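Local coordinates for protein similar to metal-dependent hydrolase (PDB 3ESH) that is a probable metal-dependent hydrolase of the metallo-beta-lactamase superfamily, with a substrate and reaction not yet established, at residues 4-9 / 194-199; 15-20 / 43-48; 110-115 / 249-254. One frame throughout, in Å; residues are numbered along the deposited sequence.

Contact 1 (4-9 / 194-199)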
ATOM      1  N   GLY A   4      38.938  14.045  -0.629  1.00 53.90           N
ATOM      2  CA  GLY A   4      39.237  14.817   0.564  1.00 53.56           C
ATOM      3  C   GLY A   4      40.229  14.063   1.431  1.00 53.42           C
ATOM      4  O   GLY A   4      41.293  13.660   0.952  1.00 50.64           O
ATOM      5  N   ASP A   5      39.879  13.846   2.697  1.00 54.12           N
ATOM      6  CA  ASP A   5      40.761  13.128   3.614  1.00 55.67           C
ATOM      7  C   ASP A   5      40.587  11.625   3.482  1.00 54.81           C
ATOM      8  O   ASP A   5      41.349  10.855   4.072  1.00 56.37           O
ATOM      9  CB  ASP A   5      40.480  13.519   5.070  1.00 58.40           C
ATOM     10  CG  ASP A   5      40.670  15.006   5.328  1.00 62.33           C
ATOM     11  OD1 ASP A   5      41.653  15.587   4.813  1.00 63.76           O
ATOM     12  OD2 ASP A   5      39.839  15.594   6.058  1.00 63.70           O
ATOM     13  N   ILE A   6      39.587  11.207   2.710  1.00 54.20           N
ATOM     14  CA  ILE A   6      39.312   9.786   2.542  1.00 53.12           C
ATOM     15  C   ILE A   6      40.061   9.125   1.390  1.00 53.60           C
ATOM     16  O   ILE A   6      40.113   9.650   0.275  1.00 55.94           O
ATOM     17  CB  ILE A   6      37.789   9.536   2.361  1.00 51.42           C
ATOM     18  CG1 ILE A   6      37.022  10.124   3.556  1.00 49.04           C
ATOM     19  CG2 ILE A   6      37.518   8.046   2.229  1.00 50.31           C
ATOM     20  CD1 ILE A   6      35.522   9.911   3.516  1.00 47.40           C
ATOM     21  N   SER A   7      40.643   7.964   1.671  1.00 52.40           N
ATOM     22  CA  SER A   7      41.359   7.214   0.656  1.00 50.86           C
ATOM     23  C   SER A   7      40.454   6.061   0.170  1.00 50.06           C
ATOM     24  O   SER A   7      39.872   5.334   0.971  1.00 49.84           O
ATOM     25  CB  SER A   7      42.665   6.687   1.241  1.00 50.19           C
ATOM     26  OG  SER A   7      43.490   6.146   0.229  1.00 52.29           O
ATOM     27  N   ILE A   8      40.334   5.905  -1.144  1.00 48.28           N
ATOM     28  CA  ILE A   8      39.482   4.865  -1.712  1.00 46.67           C
ATOM     29  C   ILE A   8      40.263   3.942  -2.645  1.00 46.72           C
ATOM     30  O   ILE A   8      40.993   4.418  -3.499  1.00 46.61           O
ATOM     31  CB  ILE A   8      38.318   5.485  -2.520  1.00 47.50           C
ATOM     32  CG1 ILE A   8      37.433   6.348  -1.614  1.00 46.68           C
ATOM     33  CG2 ILE A   8      37.499   4.390  -3.164  1.00 48.75           C
ATOM     34  CD1 ILE A   8      36.663   5.568  -0.576  1.00 47.42           C
ATOM     35  N   HIS A   9      40.103   2.629  -2.477  1.00 47.62           N
ATOM     36  CA  HIS A   9      40.776   1.645  -3.320  1.00 49.26           C
ATOM     37  C   HIS A   9      39.891   0.437  -3.564  1.00 49.12           C
ATOM     38  O   HIS A   9      38.863   0.272  -2.916  1.00 49.17           O
ATOM     39  CB  HIS A   9      42.072   1.151  -2.680  1.00 49.69           C
ATOM     40  CG  HIS A   9      43.072   2.231  -2.424  1.00 51.46           C
ATOM     41  ND1 HIS A   9      43.211   2.842  -1.197  1.00 52.29           N
ATOM     42  CD2 HIS A   9      43.955   2.836  -3.251  1.00 51.28           C
ATOM     43  CE1 HIS A   9      44.138   3.780  -1.279  1.00 53.25           C
ATOM     44  NE2 HIS A   9      44.605   3.798  -2.513  1.00 53.47           N
ATOM     45  N   ILE A 194      30.208   8.804  -0.503  1.00 42.80           N
ATOM     46  CA  ILE A 194      31.365   9.195   0.289  1.00 43.43           C
ATOM     47  C   ILE A 194      31.648  10.673   0.054  1.00 45.00           C
ATOM     48  O   ILE A 194      31.711  11.116  -1.089  1.00 45.47           O
ATOM     49  CB  ILE A 194      32.599   8.383  -0.129  1.00 43.59           C
ATOM     50  CG1 ILE A 194      32.218   6.913  -0.267  1.00 43.06           C
ATOM     51  CG2 ILE A 194      33.693   8.521   0.905  1.00 42.59           C
ATOM     52  CD1 ILE A 194      33.317   6.033  -0.806  1.00 45.66           C
ATOM     53  N   GLU A 195      31.812  11.435   1.130  1.00 46.07           N
ATOM     54  CA  GLU A 195      32.096  12.866   1.019  1.00 48.15           C
ATOM     55  C   GLU A 195      33.122  13.325   2.044  1.00 49.41           C
ATOM     56  O   GLU A 195      32.973  13.067   3.224  1.00 50.41           O
ATOM     57  CB  GLU A 195      30.816  13.681   1.193  1.00 49.17           C
ATOM     58  CG  GLU A 195      29.869  13.636   0.001  1.00 52.65           C
ATOM     59  CD  GLU A 195      28.520  14.311   0.282  1.00 55.35           C
ATOM     60  OE1 GLU A 195      27.596  13.623   0.784  1.00 57.26           O
ATOM     61  OE2 GLU A 195      28.389  15.527   0.011  1.00 55.03           O
ATOM     62  N   SER A 196      34.173  13.988   1.572  1.00 50.80           N
ATOM     63  CA  SER A 196      35.234  14.523   2.426  1.00 51.41           C
ATOM     64  C   SER A 196      35.678  15.810   1.747  1.00 51.97           C
ATOM     65  O   SER A 196      35.883  15.823   0.532  1.00 50.62           O
ATOM     66  CB  SER A 196      36.406  13.543   2.522  1.00 52.11           C
ATOM     67  OG  SER A 196      37.305  13.922   3.560  1.00 51.07           O
ATOM     68  N   GLN A 197      35.835  16.886   2.515  1.00 53.00           N
ATOM     69  CA  GLN A 197      36.202  18.171   1.926  1.00 55.40           C
ATOM     70  C   GLN A 197      35.074  18.479   0.946  1.00 55.59           C
ATOM     71  O   GLN A 197      33.899  18.332   1.283  1.00 57.45           O
ATOM     72  CB  GLN A 197      37.521  18.082   1.150  1.00 57.76           C
ATOM     73  CG  GLN A 197      38.752  18.495   1.923  1.00 61.02           C
ATOM     74  CD  GLN A 197      38.940  17.699   3.191  1.00 61.48           C
ATOM     75  OE1 GLN A 197      38.186  17.857   4.157  1.00 62.45           O
ATOM     76  NE2 GLN A 197      39.944  16.833   3.199  1.00 60.62           N
ATOM     77  N   GLY A 198      35.427  18.876  -0.269  1.00 54.34           N
ATOM     78  CA  GLY A 198      34.401  19.166  -1.248  1.00 54.34           C
ATOM     79  C   GLY A 198      34.189  18.007  -2.205  1.00 53.75           C
ATOM     80  O   GLY A 198      33.257  18.014  -3.003  1.00 53.81           O
ATOM     81  N   ASP A 199      35.051  17.001  -2.113  1.00 53.43           N
ATOM     82  CA  ASP A 199      34.974  15.840  -2.992  1.00 51.87           C
ATOM     83  C   ASP A 199      33.816  14.901  -2.686  1.00 50.07           C
ATOM     84  O   ASP A 199      33.456  14.685  -1.525  1.00 49.66           O
ATOM     85  CB  ASP A 199      36.286  15.063  -2.946  1.00 54.31           C
ATOM     86  CG  ASP A 199      37.488  15.943  -3.200  1.00 56.61           C
ATOM     87  OD1 ASP A 199      37.385  16.841  -4.056  1.00 57.91           O
ATOM     88  OD2 ASP A 199      38.536  15.730  -2.553  1.00 59.05           O
TER
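Ile6 and Ile8 meet Ile194 at the interface between the two main beta-sheets of the metallo-beta-lactamase fold, an alpha-beta-beta-alpha sandwich. The strands belong to different sheets, their axes 8.5 Å apart at closest. The packed part is entirely hydrocarbon. Ile6 CD1 meets Ile194 CG2 at 3.5 Å: chi1 (-56°) puts CG1 anti to the carbonyl carbon, and the extended chi2 (-178°) carries CD1 onward. Ile8 and Ile194 reach toward each other tip to tip, CD1 to CD1 at 3.4 Å. Branched isoleucines suit such a place, fitting extended backbone and offering two arms; Ile53 and Ile177 add further hydrocarbon from neighbouring strands.

Toward the ends of the strands the contact becomes polar and more open to solvent. Segment 194-199 reverses there through a type II' turn, Ser196 to Asp199, in which Gln197 takes the positive phi. Gly4 lies against this turn, its CA 3.5 Å from Ser196 O; a CB here would run into Ser196 O and Gln197 N, and its positive phi also favours glycine. Two backbone amides are held by turn side chains. Ser196 OG accepts from Asp5 N at 2.7 Å, reaching across because it is anti to its own backbone N. Asp5 and Gln197 are exposed beyond it. On the other amide, Asp199 OD2 takes the hydrogen of Gly4 N at 2.6 Å, through its anti lone pair.

Contact 2 (15-20 / 43-48)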
ATOM      1  N   ASN A  15      36.003 -12.910  -9.378  1.00 40.10           N
ATOM      2  CA  ASN A  15      35.218 -12.513 -10.536  1.00 43.21           C
ATOM      3  C   ASN A  15      34.167 -13.571 -10.874  1.00 43.40           C
ATOM      4  O   ASN A  15      34.222 -14.700 -10.397  1.00 44.10           O
ATOM      5  CB  ASN A  15      36.125 -12.327 -11.757  1.00 43.91           C
ATOM      6  CG  ASN A  15      36.549 -13.657 -12.368  1.00 44.94           C
ATOM      7  OD1 ASN A  15      37.326 -14.409 -11.767  1.00 46.11           O
ATOM      8  ND2 ASN A  15      36.018 -13.968 -13.548  1.00 43.70           N
ATOM      9  N   THR A  16      33.221 -13.183 -11.723  1.00 43.44           N
ATOM     10  CA  THR A  16      32.160 -14.072 -12.171  1.00 43.45           C
ATOM     11  C   THR A  16      31.813 -13.729 -13.620  1.00 43.48           C
ATOM     12  O   THR A  16      31.978 -12.595 -14.048  1.00 43.39           O
ATOM     13  CB  THR A  16      30.881 -13.910 -11.314  1.00 43.38           C
ATOM     14  OG1 THR A  16      30.370 -12.577 -11.466  1.00 44.77           O
ATOM     15  CG2 THR A  16      31.176 -14.185  -9.851  1.00 41.08           C
ATOM     16  N   LYS A  17      31.359 -14.720 -14.374  1.00 43.05           N
ATOM     17  CA  LYS A  17      30.964 -14.490 -15.747  1.00 42.42           C
ATOM     18  C   LYS A  17      29.468 -14.780 -15.808  1.00 42.32           C
ATOM     19  O   LYS A  17      29.043 -15.924 -15.636  1.00 43.04           O
ATOM     20  CB  LYS A  17      31.755 -15.391 -16.707  1.00 43.32           C
ATOM     21  CG  LYS A  17      33.245 -15.019 -16.818  1.00 43.10           C
ATOM     22  CD  LYS A  17      33.903 -15.524 -18.120  1.00 47.22           C
ATOM     23  CE  LYS A  17      34.358 -16.972 -18.048  1.00 47.96           C
ATOM     24  NZ  LYS A  17      35.534 -17.126 -17.134  1.00 49.51           N
HETATM   25  N   MSE A  18      28.681 -13.722 -16.013  1.00 41.49           N
HETATM   26  CA  MSE A  18      27.235 -13.831 -16.083  1.00 39.80           C
HETATM   27  C   MSE A  18      26.759 -13.609 -17.505  1.00 39.10           C
HETATM   28  O   MSE A  18      27.387 -12.879 -18.258  1.00 39.39           O
HETATM   29  CB  MSE A  18      26.586 -12.791 -15.167  1.00 41.61           C
HETATM   30  CG  MSE A  18      26.932 -12.883 -13.710  1.00 42.64           C
HETATM   31 SE   MSE A  18      26.518 -14.605 -13.012  1.00 44.54          SE
HETATM   32  CE  MSE A  18      28.316 -15.139 -12.679  1.00 42.72           C
ATOM     33  N   ASP A  19      25.639 -14.233 -17.862  1.00 39.49           N
ATOM     34  CA  ASP A  19      25.052 -14.092 -19.194  1.00 39.01           C
ATOM     35  C   ASP A  19      24.739 -12.615 -19.510  1.00 39.21           C
ATOM     36  O   ASP A  19      24.057 -11.948 -18.755  1.00 38.49           O
ATOM     37  CB  ASP A  19      23.776 -14.935 -19.298  1.00 37.11           C
ATOM     38  CG  ASP A  19      23.138 -14.867 -20.684  1.00 40.80           C
ATOM     39  OD1 ASP A  19      23.600 -15.577 -21.610  1.00 38.98           O
ATOM     40  OD2 ASP A  19      22.172 -14.079 -20.851  1.00 38.85           O
ATOM     41  N   GLY A  20      25.253 -12.123 -20.638  1.00 38.89           N
ATOM     42  CA  GLY A  20      25.019 -10.739 -21.021  1.00 36.68           C
ATOM     43  C   GLY A  20      23.549 -10.375 -21.150  1.00 36.25           C
ATOM     44  O   GLY A  20      23.115  -9.319 -20.681  1.00 34.72           O
ATOM     45  N   GLN A  43      28.475 -14.820 -22.174  1.00 39.37           N
ATOM     46  CA  GLN A  43      28.830 -14.385 -20.832  1.00 39.06           C
ATOM     47  C   GLN A  43      29.746 -13.180 -20.888  1.00 39.17           C
ATOM     48  O   GLN A  43      30.641 -13.136 -21.727  1.00 41.70           O
ATOM     49  CB  GLN A  43      29.573 -15.496 -20.084  1.00 41.17           C
ATOM     50  CG  GLN A  43      28.994 -16.898 -20.218  1.00 42.89           C
ATOM     51  CD  GLN A  43      29.849 -17.945 -19.515  1.00 44.67           C
ATOM     52  OE1 GLN A  43      31.000 -18.174 -19.888  1.00 45.13           O
ATOM     53  NE2 GLN A  43      29.292 -18.576 -18.485  1.00 43.32           N
ATOM     54  N   ILE A  44      29.527 -12.205 -20.004  1.00 37.49           N
ATOM     55  CA  ILE A  44      30.401 -11.037 -19.939  1.00 36.60           C
ATOM     56  C   ILE A  44      31.149 -11.161 -18.621  1.00 38.29           C
ATOM     57  O   ILE A  44      30.625 -11.731 -17.664  1.00 39.74           O
ATOM     58  CB  ILE A  44      29.633  -9.696 -19.982  1.00 35.75           C
ATOM     59  CG1 ILE A  44      28.842  -9.494 -18.694  1.00 33.56           C
ATOM     60  CG2 ILE A  44      28.742  -9.656 -21.230  1.00 32.28           C
ATOM     61  CD1 ILE A  44      28.256  -8.102 -18.536  1.00 33.66           C
ATOM     62  N   ASN A  45      32.370 -10.638 -18.567  1.00 40.20           N
ATOM     63  CA  ASN A  45      33.188 -10.741 -17.374  1.00 41.87           C
ATOM     64  C   ASN A  45      32.895  -9.671 -16.343  1.00 41.87           C
ATOM     65  O   ASN A  45      33.014  -8.478 -16.625  1.00 42.57           O
ATOM     66  CB  ASN A  45      34.666 -10.691 -17.738  1.00 43.33           C
ATOM     67  CG  ASN A  45      35.548 -11.090 -16.586  1.00 45.29           C
ATOM     68  OD1 ASN A  45      35.467 -12.219 -16.102  1.00 46.17           O
ATOM     69  ND2 ASN A  45      36.389 -10.164 -16.123  1.00 47.25           N
ATOM     70  N   LEU A  46      32.534 -10.106 -15.138  1.00 40.07           N
ATOM     71  CA  LEU A  46      32.219  -9.189 -14.059  1.00 38.15           C
ATOM     72  C   LEU A  46      33.054  -9.380 -12.805  1.00 38.75           C
ATOM     73  O   LEU A  46      32.805 -10.293 -12.013  1.00 41.31           O
ATOM     74  CB  LEU A  46      30.745  -9.302 -13.661  1.00 37.22           C
ATOM     75  CG  LEU A  46      29.647  -8.899 -14.647  1.00 34.61           C
ATOM     76  CD1 LEU A  46      28.320  -9.273 -14.036  1.00 35.19           C
ATOM     77  CD2 LEU A  46      29.702  -7.402 -14.954  1.00 33.39           C
ATOM     78  N   PRO A  47      34.062  -8.521 -12.606  1.00 38.03           N
ATOM     79  CA  PRO A  47      34.888  -8.648 -11.409  1.00 36.01           C
ATOM     80  C   PRO A  47      33.995  -8.441 -10.172  1.00 34.64           C
ATOM     81  O   PRO A  47      32.973  -7.754 -10.241  1.00 32.50           O
ATOM     82  CB  PRO A  47      35.892  -7.500 -11.542  1.00 35.31           C
ATOM     83  CG  PRO A  47      36.001  -7.316 -13.008  1.00 39.38           C
ATOM     84  CD  PRO A  47      34.588  -7.483 -13.504  1.00 38.31           C
ATOM     85  N   THR A  48      34.388  -9.049  -9.059  1.00 33.45           N
ATOM     86  CA  THR A  48      33.680  -8.866  -7.799  1.00 34.48           C
ATOM     87  C   THR A  48      34.775  -8.285  -6.893  1.00 34.07           C
ATOM     88  O   THR A  48      35.386  -8.998  -6.096  1.00 34.19           O
ATOM     89  CB  THR A  48      33.149 -10.203  -7.236  1.00 34.66           C
ATOM     90  OG1 THR A  48      34.249 -11.104  -7.019  1.00 36.79           O
ATOM     91  CG2 THR A  48      32.162 -10.844  -8.206  1.00 35.66           C
TER
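A small antiparallel sheet of two strands, 15-19 and 43-47, joins Thr16 and Met18 to Leu46 and Ile44. These are its hydrogen-bonded pairs. Leu46 N donates to Thr16 O at 2.8 Å, almost in line with the carbonyl (C=O...N angle 175°), whereas the return bond from Thr16 N to Leu46 O approaches from above the carbonyl plane. Leu46 O also receives a weak bond from Thr16 OG1 at 3.4 Å: with chi1 63° the hydroxyl sits between the backbone N and the carbonyl carbon. Further along, Ile44 N donates to Met18 O at 2.8 Å, and Met18 N returns a longer bond to Ile44 O.

The side chains of Thr16, Met18, Ile44 and Leu46 occupy one face. Here Met18, present as selenomethionine, lays CG across Leu46 CD1 at 3.9 Å, the two chains at about a right angle, and both also touch Met23 of helix 20-24. This small sheet stands apart from the two large sheets of the metallo-beta-lactamase fold, and the Leu46 side chain lies near the possible metal site without touching it. Asp19 links strand to helix: as N-cap residue it accepts from Ala22 N through OD2, a role its short carboxylate suits, while OD1 accepts from Lys29 N of the second subunit. Beside it Ile44 CG2 lies 3.9 Å from Gly20 CA, where the absence of a side chain permits close packing.

The opposite face is more polar. Asn15 ND2 makes a weak bond to Asn45 OD1 at 3.1 Å, the amide planes 47° apart, and Asn15 OD1 is bound by Asp82 N. Lys17 runs its CG past that same Asn45 OD1 at 3.6 Å, then bends at chi3 and chi4, its NZ forming a salt bridge with Asp82.

Contact 3 (110-115 / 249-254)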
ATOM      1  N   HIS A 110      23.337 -10.659  -2.330  1.00 33.23           N
ATOM      2  CA  HIS A 110      23.453 -11.666  -3.385  1.00 35.76           C
ATOM      3  C   HIS A 110      24.831 -12.350  -3.233  1.00 35.27           C
ATOM      4  O   HIS A 110      25.756 -11.766  -2.656  1.00 34.50           O
ATOM      5  CB  HIS A 110      23.286 -10.992  -4.750  1.00 37.13           C
ATOM      6  CG  HIS A 110      21.871 -10.613  -5.054  1.00 39.68           C
ATOM      7  ND1 HIS A 110      21.524  -9.846  -6.144  1.00 42.50           N
ATOM      8  CD2 HIS A 110      20.713 -10.912  -4.423  1.00 42.19           C
ATOM      9  CE1 HIS A 110      20.214  -9.691  -6.169  1.00 42.71           C
ATOM     10  NE2 HIS A 110      19.697 -10.327  -5.137  1.00 41.59           N
ATOM     11  N   PHE A 111      24.971 -13.573  -3.736  1.00 34.91           N
ATOM     12  CA  PHE A 111      26.223 -14.307  -3.572  1.00 36.80           C
ATOM     13  C   PHE A 111      27.453 -13.606  -4.144  1.00 38.64           C
ATOM     14  O   PHE A 111      28.529 -13.654  -3.550  1.00 39.46           O
ATOM     15  CB  PHE A 111      26.111 -15.717  -4.167  1.00 37.69           C
ATOM     16  CG  PHE A 111      26.378 -15.777  -5.642  1.00 40.16           C
ATOM     17  CD1 PHE A 111      25.356 -15.573  -6.560  1.00 41.60           C
ATOM     18  CD2 PHE A 111      27.664 -16.027  -6.116  1.00 40.52           C
ATOM     19  CE1 PHE A 111      25.608 -15.621  -7.933  1.00 44.39           C
ATOM     20  CE2 PHE A 111      27.934 -16.079  -7.481  1.00 42.84           C
ATOM     21  CZ  PHE A 111      26.904 -15.876  -8.394  1.00 44.28           C
ATOM     22  N   ASP A 112      27.298 -12.955  -5.291  1.00 38.75           N
ATOM     23  CA  ASP A 112      28.419 -12.261  -5.905  1.00 38.85           C
ATOM     24  C   ASP A 112      28.962 -11.149  -5.001  1.00 37.16           C
ATOM     25  O   ASP A 112      30.038 -10.621  -5.241  1.00 37.18           O
ATOM     26  CB  ASP A 112      28.016 -11.701  -7.287  1.00 41.06           C
ATOM     27  CG  ASP A 112      26.668 -10.982  -7.273  1.00 43.74           C
ATOM     28  OD1 ASP A 112      25.679 -11.566  -6.773  1.00 44.79           O
ATOM     29  OD2 ASP A 112      26.590  -9.824  -7.787  1.00 50.72           O
ATOM     30  N   HIS A 113      28.231 -10.819  -3.945  1.00 36.15           N
ATOM     31  CA  HIS A 113      28.652  -9.764  -3.021  1.00 35.56           C
ATOM     32  C   HIS A 113      28.908 -10.241  -1.587  1.00 35.21           C
ATOM     33  O   HIS A 113      29.731  -9.664  -0.883  1.00 34.37           O
ATOM     34  CB  HIS A 113      27.601  -8.637  -2.953  1.00 35.03           C
ATOM     35  CG  HIS A 113      27.447  -7.852  -4.228  1.00 36.62           C
ATOM     36  ND1 HIS A 113      27.042  -8.423  -5.418  1.00 37.12           N
ATOM     37  CD2 HIS A 113      27.639  -6.540  -4.492  1.00 34.46           C
ATOM     38  CE1 HIS A 113      26.994  -7.498  -6.362  1.00 36.07           C
ATOM     39  NE2 HIS A 113      27.351  -6.346  -5.826  1.00 38.13           N
ATOM     40  N   ALA A 114      28.217 -11.297  -1.166  1.00 36.29           N
ATOM     41  CA  ALA A 114      28.340 -11.778   0.207  1.00 36.56           C
ATOM     42  C   ALA A 114      29.064 -13.100   0.470  1.00 36.46           C
ATOM     43  O   ALA A 114      29.340 -13.431   1.619  1.00 38.29           O
ATOM     44  CB  ALA A 114      26.957 -11.831   0.828  1.00 36.59           C
ATOM     45  N   ALA A 115      29.389 -13.853  -0.572  1.00 37.46           N
ATOM     46  CA  ALA A 115      30.076 -15.130  -0.363  1.00 37.30           C
ATOM     47  C   ALA A 115      31.394 -15.006   0.402  1.00 37.88           C
ATOM     48  O   ALA A 115      31.753 -15.890   1.185  1.00 39.74           O
ATOM     49  CB  ALA A 115      30.316 -15.818  -1.682  1.00 35.62           C
ATOM     50  N   PHE A 249      32.772   1.632  -9.117  1.00 41.40           N
ATOM     51  CA  PHE A 249      32.208   0.383  -9.595  1.00 39.78           C
ATOM     52  C   PHE A 249      32.791  -0.836  -8.920  1.00 40.14           C
ATOM     53  O   PHE A 249      33.942  -0.841  -8.496  1.00 41.15           O
ATOM     54  CB  PHE A 249      32.385   0.290 -11.101  1.00 38.13           C
ATOM     55  CG  PHE A 249      31.603   1.324 -11.849  1.00 38.42           C
ATOM     56  CD1 PHE A 249      30.234   1.140 -12.086  1.00 34.72           C
ATOM     57  CD2 PHE A 249      32.210   2.520 -12.251  1.00 36.60           C
ATOM     58  CE1 PHE A 249      29.482   2.129 -12.708  1.00 35.75           C
ATOM     59  CE2 PHE A 249      31.467   3.510 -12.874  1.00 36.05           C
ATOM     60  CZ  PHE A 249      30.096   3.319 -13.102  1.00 35.45           C
ATOM     61  N   TYR A 250      31.972  -1.873  -8.825  1.00 38.58           N
ATOM     62  CA  TYR A 250      32.344  -3.117  -8.179  1.00 39.14           C
ATOM     63  C   TYR A 250      32.460  -4.199  -9.236  1.00 40.00           C
ATOM     64  O   TYR A 250      33.294  -5.089  -9.121  1.00 41.60           O
ATOM     65  CB  TYR A 250      31.250  -3.488  -7.168  1.00 38.23           C
ATOM     66  CG  TYR A 250      31.394  -4.828  -6.466  1.00 36.29           C
ATOM     67  CD1 TYR A 250      32.093  -4.941  -5.264  1.00 36.91           C
ATOM     68  CD2 TYR A 250      30.768  -5.968  -6.969  1.00 36.04           C
ATOM     69  CE1 TYR A 250      32.153  -6.158  -4.575  1.00 34.77           C
ATOM     70  CE2 TYR A 250      30.820  -7.184  -6.289  1.00 35.47           C
ATOM     71  CZ  TYR A 250      31.512  -7.270  -5.092  1.00 35.64           C
ATOM     72  OH  TYR A 250      31.531  -8.466  -4.413  1.00 33.22           O
ATOM     73  N   HIS A 251      31.614  -4.095 -10.263  1.00 39.90           N
ATOM     74  CA  HIS A 251      31.547  -5.070 -11.356  1.00 40.29           C
ATOM     75  C   HIS A 251      32.181  -4.691 -12.689  1.00 40.24           C
ATOM     76  O   HIS A 251      32.317  -5.556 -13.560  1.00 40.62           O
ATOM     77  CB  HIS A 251      30.089  -5.428 -11.677  1.00 40.16           C
ATOM     78  CG  HIS A 251      29.441  -6.338 -10.684  1.00 44.04           C
ATOM     79  ND1 HIS A 251      30.059  -7.470 -10.203  1.00 45.41           N
ATOM     80  CD2 HIS A 251      28.208  -6.316 -10.132  1.00 44.86           C
ATOM     81  CE1 HIS A 251      29.228  -8.110  -9.396  1.00 48.73           C
ATOM     82  NE2 HIS A 251      28.097  -7.427  -9.337  1.00 50.00           N
ATOM     83  N   ASP A 252      32.531  -3.428 -12.894  1.00 38.02           N
ATOM     84  CA  ASP A 252      33.086  -3.054 -14.193  1.00 39.43           C
ATOM     85  C   ASP A 252      34.512  -3.582 -14.400  1.00 37.68           C
ATOM     86  O   ASP A 252      35.420  -3.250 -13.648  1.00 37.37           O
ATOM     87  CB  ASP A 252      33.020  -1.526 -14.371  1.00 39.93           C
ATOM     88  CG  ASP A 252      33.055  -1.107 -15.832  1.00 41.03           C
ATOM     89  OD1 ASP A 252      32.293  -0.189 -16.214  1.00 42.34           O
ATOM     90  OD2 ASP A 252      33.852  -1.697 -16.596  1.00 40.44           O
ATOM     91  N   GLU A 253      34.705  -4.399 -15.428  1.00 36.95           N
ATOM     92  CA  GLU A 253      36.022  -4.970 -15.700  1.00 39.08           C
ATOM     93  C   GLU A 253      37.086  -3.975 -16.141  1.00 38.21           C
ATOM     94  O   GLU A 253      38.261  -4.156 -15.830  1.00 37.39           O
ATOM     95  CB  GLU A 253      35.938  -6.078 -16.757  1.00 39.15           C
ATOM     96  CG  GLU A 253      35.477  -5.611 -18.137  1.00 42.67           C
ATOM     97  CD  GLU A 253      35.455  -6.735 -19.178  1.00 47.07           C
ATOM     98  OE1 GLU A 253      34.678  -6.614 -20.164  1.00 47.25           O
ATOM     99  OE2 GLU A 253      36.212  -7.720 -19.020  1.00 47.48           O
ATOM    100  N   ASN A 254      36.680  -2.928 -16.849  1.00 39.81           N
ATOM    101  CA  ASN A 254      37.627  -1.942 -17.350  1.00 41.47           C
ATOM    102  C   ASN A 254      37.943  -0.846 -16.361  1.00 41.99           C
ATOM    103  O   ASN A 254      39.107  -0.551 -16.097  1.00 40.69           O
ATOM    104  CB  ASN A 254      37.089  -1.286 -18.626  1.00 41.79           C
ATOM    105  CG  ASN A 254      36.402  -2.270 -19.539  1.00 44.86           C
ATOM    106  OD1 ASN A 254      35.183  -2.196 -19.760  1.00 45.67           O
ATOM    107  ND2 ASN A 254      37.170  -3.217 -20.066  1.00 42.69           N
TER
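The metal-binding motif of the metallo-beta-lactamase superfamily, HxHxDH, here His108, His110, Asp112 and His113, meets Tyr250 and His251 of a loop that in relatives carries the last metal ligand. His110, His185 and Asp206 point their donor atoms at one vacant point, consistent with an unfilled metal site. In two-metal relatives the histidine at the place of His251 binds the second metal together with the Asp and last His of the motif, a role His251 would probably share.

Asp112 is the pivot. Its carboxylate comes to the rim of the His251 imidazole nearly in the plane of that ring, the two planes 12° apart. In this model, with the site vacant, His251 NE2 gives Asp112 OD2 a weak bond of 3.2 Å. On the other nitrogen, ND1 donates to Pro47 O, which restrains the rotation of the ring; histidine suits the place because ND1 can hold Pro47 O while NE2 points to the centre.

His113 and Tyr250 form an offset stack, with ring centroids 4.4 Å apart and planes 17° from parallel. Tyr250 CE2 lies 3.6 Å above the middle of the imidazole, and the two side chains slide past each other in opposite directions. The edge of the Tyr250 ring meets His251, CD2 standing 3.5 Å above the centre of that ring, so Tyr250 gives a face to one histidine and an edge to the other.

The short helix 111-114 starts with His110 as N-cap, whose carbonyl O accepts from His113 N and Ala114 N. With CG anti to its own backbone N (chi1 175°), Tyr250 reaches the helix with its phenol: OH donates to Asp112 O at 2.7 Å, in the carbonyl plane and on a lone pair.

In the fold
Contacts 2 and 3 adjoin one another, their centres 9 Å apart, and the small sheet of contact 2 forms a wall beside the probable metal centre in contact 3. The bond from His251 ND1 to Pro47 O (2.9 Å) ties the two contacts, consistent with a second-shell role for the small sheet; Leu46 CD2 packs on His251 O at 3.5 Å. Contact 1 lies apart, its centre 22 Å from that of contact 3 and 29 Å from that of contact 2, on the opposite side of the chain's centre from contact 2. It joins the two large sheets away from the probable active site, although strand 6-10 is followed directly by strand 15-19 along the chain.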